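Carboxypeptidase A (Helicoverpa armigera, PDB 1JQG) probably acts as a zinc-dependent carboxypeptidase of the M14 family, removing C-terminal residues from peptides, and is made as a proprotein. Local coordinates at residues Met176-Cys182 against Leu216-Asn220. Residues are numbered along the deposited sequence; the frame is centred on the assembly and turned at random.
Sequences MQSLLHC and LPVAN. With ZN (zinc ion), chain B.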
ATOM      1  N   MET A 176      -5.802   8.406   6.320  1.00 21.41           N
ATOM      2  CA  MET A 176      -5.758   7.266   5.379  1.00 21.35           C
ATOM      3  C   MET A 176      -4.915   7.595   4.161  1.00 17.78           C
ATOM      4  O   MET A 176      -4.880   8.739   3.693  1.00 20.07           O
ATOM      5  CB  MET A 176      -7.205   7.012   5.026  1.00 28.14           C
ATOM      6  CG  MET A 176      -7.499   5.901   4.063  1.00 28.49           C
ATOM      7  SD  MET A 176      -9.196   6.139   3.458  1.00 28.49           S
ATOM      8  CE  MET A 176     -10.040   6.421   4.987  1.00 22.55           C
ATOM      9  N   GLN A 177      -4.125   6.638   3.705  1.00 19.02           N
ATOM     10  CA  GLN A 177      -3.268   6.868   2.534  1.00 18.83           C
ATOM     11  C   GLN A 177      -3.085   5.628   1.678  1.00 14.72           C
ATOM     12  O   GLN A 177      -3.177   4.528   2.144  1.00 15.61           O
ATOM     13  CB  GLN A 177      -1.858   7.352   2.894  1.00 20.11           C
ATOM     14  CG  GLN A 177      -1.099   6.414   3.826  1.00 21.48           C
ATOM     15  CD  GLN A 177       0.278   6.934   4.178  1.00 20.35           C
ATOM     16  OE1 GLN A 177       0.340   8.058   4.673  1.00 22.04           O
ATOM     17  NE2 GLN A 177       1.323   6.140   3.917  1.00 16.67           N
ATOM     18  N   SER A 178      -2.730   5.812   0.423  1.00 16.65           N
ATOM     19  CA  SER A 178      -2.518   4.739  -0.510  1.00 19.67           C
ATOM     20  C   SER A 178      -1.461   5.099  -1.552  1.00 17.86           C
ATOM     21  O   SER A 178      -1.024   6.227  -1.605  1.00 14.65           O
ATOM     22  CB  SER A 178      -3.838   4.300  -1.197  1.00 16.58           C
ATOM     23  OG  SER A 178      -4.408   5.309  -2.002  1.00 14.18           O
ATOM     24  N   LEU A 179      -1.023   4.079  -2.297  1.00 17.33           N
ATOM     25  CA  LEU A 179      -0.050   4.250  -3.359  1.00 17.00           C
ATOM     26  C   LEU A 179       1.335   4.675  -2.903  1.00 16.09           C
ATOM     27  O   LEU A 179       2.113   5.198  -3.662  1.00 14.77           O
ATOM     28  CB  LEU A 179      -0.593   5.169  -4.450  1.00 14.61           C
ATOM     29  CG  LEU A 179      -1.677   4.575  -5.376  1.00 16.98           C
ATOM     30  CD1 LEU A 179      -2.082   5.538  -6.479  1.00 15.42           C
ATOM     31  CD2 LEU A 179      -1.302   3.245  -6.015  1.00 13.33           C
ATOM     32  N   LEU A 180       1.730   4.332  -1.695  1.00 19.42           N
ATOM     33  CA  LEU A 180       3.066   4.547  -1.179  1.00 19.97           C
ATOM     34  C   LEU A 180       4.047   3.711  -2.027  1.00 19.64           C
ATOM     35  O   LEU A 180       5.123   4.188  -2.401  1.00 16.17           O
ATOM     36  CB  LEU A 180       3.137   4.224   0.309  1.00 18.18           C
ATOM     37  CG  LEU A 180       4.389   4.680   1.064  1.00 19.14           C
ATOM     38  CD1 LEU A 180       4.488   6.172   1.013  1.00 14.66           C
ATOM     39  CD2 LEU A 180       4.478   4.194   2.499  1.00 13.03           C
ATOM     40  N   HIS A 181       3.668   2.474  -2.305  1.00 17.02           N
ATOM     41  CA  HIS A 181       4.322   1.594  -3.244  1.00 18.65           C
ATOM     42  C   HIS A 181       3.515   1.664  -4.542  1.00 23.16           C
ATOM     43  O   HIS A 181       2.448   1.045  -4.754  1.00 25.21           O
ATOM     44  CB  HIS A 181       4.369   0.180  -2.702  1.00 18.25           C
ATOM     45  CG  HIS A 181       5.396  -0.034  -1.650  1.00 16.13           C
ATOM     46  ND1 HIS A 181       5.323  -0.888  -0.626  1.00 18.26           N
ATOM     47  CD2 HIS A 181       6.619   0.497  -1.404  1.00 19.04           C
ATOM     48  CE1 HIS A 181       6.281  -1.003   0.226  1.00 13.30           C
ATOM     49  NE2 HIS A 181       7.124  -0.106  -0.270  1.00 20.70           N
ATOM     50  N   CYS A 182       3.996   2.453  -5.494  1.00 22.26           N
ATOM     51  CA  CYS A 182       3.312   2.763  -6.720  1.00 15.36           C
ATOM     52  C   CYS A 182       2.773   1.649  -7.561  1.00 14.60           C
ATOM     53  O   CYS A 182       1.814   1.876  -8.310  1.00 18.22           O
ATOM     54  CB  CYS A 182       4.272   3.683  -7.444  1.00 21.41           C
ATOM     55  SG  CYS A 182       5.948   3.118  -7.701  1.00 16.72           S
ATOM     56  N   LEU A 216      -5.087  10.803   1.601  1.00 16.58           N
ATOM     57  CA  LEU A 216      -4.026  11.029   0.611  1.00 18.93           C
ATOM     58  C   LEU A 216      -4.036   9.893  -0.422  1.00 21.53           C
ATOM     59  O   LEU A 216      -3.531   8.786  -0.190  1.00 21.27           O
ATOM     60  CB  LEU A 216      -2.661  11.130   1.316  1.00 16.41           C
ATOM     61  CG  LEU A 216      -1.406  11.255   0.457  1.00 17.82           C
ATOM     62  CD1 LEU A 216      -1.380  12.513  -0.392  1.00 15.78           C
ATOM     63  CD2 LEU A 216      -0.132  11.297   1.292  1.00 16.84           C
ATOM     64  N   PRO A 217      -4.687  10.108  -1.565  1.00 18.87           N
ATOM     65  CA  PRO A 217      -4.829   9.107  -2.619  1.00 16.06           C
ATOM     66  C   PRO A 217      -3.509   8.614  -3.175  1.00 21.01           C
ATOM     67  O   PRO A 217      -3.270   7.411  -3.311  1.00 20.12           O
ATOM     68  CB  PRO A 217      -5.764   9.740  -3.601  1.00 19.70           C
ATOM     69  CG  PRO A 217      -6.491  10.833  -2.841  1.00 17.83           C
ATOM     70  CD  PRO A 217      -5.451  11.335  -1.863  1.00 16.75           C
ATOM     71  N   VAL A 218      -2.648   9.470  -3.714  1.00 24.03           N
ATOM     72  CA  VAL A 218      -1.406   9.164  -4.358  1.00 19.51           C
ATOM     73  C   VAL A 218      -0.194   9.660  -3.574  1.00 23.25           C
ATOM     74  O   VAL A 218       0.306  10.761  -3.706  1.00 23.72           O
ATOM     75  CB  VAL A 218      -1.320   9.753  -5.781  1.00 16.16           C
ATOM     76  CG1 VAL A 218      -0.133   9.133  -6.520  1.00 17.51           C
ATOM     77  CG2 VAL A 218      -2.602   9.485  -6.546  1.00 17.08           C
ATOM     78  N   ALA A 219       0.343   8.774  -2.721  1.00 24.47           N
ATOM     79  CA  ALA A 219       1.470   9.103  -1.872  1.00 23.90           C
ATOM     80  C   ALA A 219       2.806   9.089  -2.595  1.00 22.45           C
ATOM     81  O   ALA A 219       3.732   9.776  -2.121  1.00 24.41           O
ATOM     82  CB  ALA A 219       1.527   8.163  -0.696  1.00 21.69           C
ATOM     83  N   ASN A 220       2.830   8.461  -3.754  1.00 17.89           N
ATOM     84  CA  ASN A 220       4.033   8.340  -4.571  1.00 17.14           C
ATOM     85  C   ASN A 220       3.755   8.637  -6.049  1.00 18.39           C
ATOM     86  O   ASN A 220       3.727   7.764  -6.908  1.00 18.66           O
ATOM     87  CB  ASN A 220       4.582   6.914  -4.394  1.00 17.97           C
ATOM     88  CG  ASN A 220       5.945   6.694  -5.026  1.00 14.96           C
ATOM     89  OD1 ASN A 220       6.347   5.531  -5.092  1.00 15.61           O
ATOM     90  ND2 ASN A 220       6.610   7.732  -5.488  1.00 13.16           N
TER
HETATM   91 ZN    ZN B 413       3.563  -2.204  -0.189  1.00 25.88          ZN
HETATM   92  O   HOH W   1       4.254  -4.182   1.070  1.00 17.20           O
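Leu216 pairs in parallel with strand 173-178: Leu216 N donates to Met176 O at 2.9 Å, and Leu216 O accepts Ser178 N at 3.1 Å. The CB atoms of Gln177 and Leu216 lie on the same sheet face, 4.2 Å apart, and both side chains continue onto Ile288 of helix 283-294; the Gln177 amide is held farther on by Asp304. Ser178 OG, lying between its backbone N and carbonyl carbon (chi1 64°), donates to Pro217 O at 2.7 Å, 18° out of that carbonyl's plane. Ala219 N then binds Ser178 O at 3.1 Å. Leu179, at positive phi (66°), points its CB toward 216-220, and its CD1 lies 4.0 Å from Val218 CG2; the two side chains cross at a slant, and Tyr224 of helix 221-228 touches both. Asn220, with the most surface buried here, sits at the N-cap of that helix and packs its CB 3.1 Å from Leu179 O. Leu180 CD1 meets the Ala219 methyl. Beyond it, His181 swings away from 216-220 and binds zinc through ND1, with Asp252 hydrogen-bonded to its NE2; Glu184 and His306 complete the protein ligands. The loop after strand 173-178 thus carries His181 and Glu184, the HxxE pair characteristic of M14 zinc carboxypeptidases, beside the neighbouring strand-to-helix loop 216-220 of their alpha/beta fold.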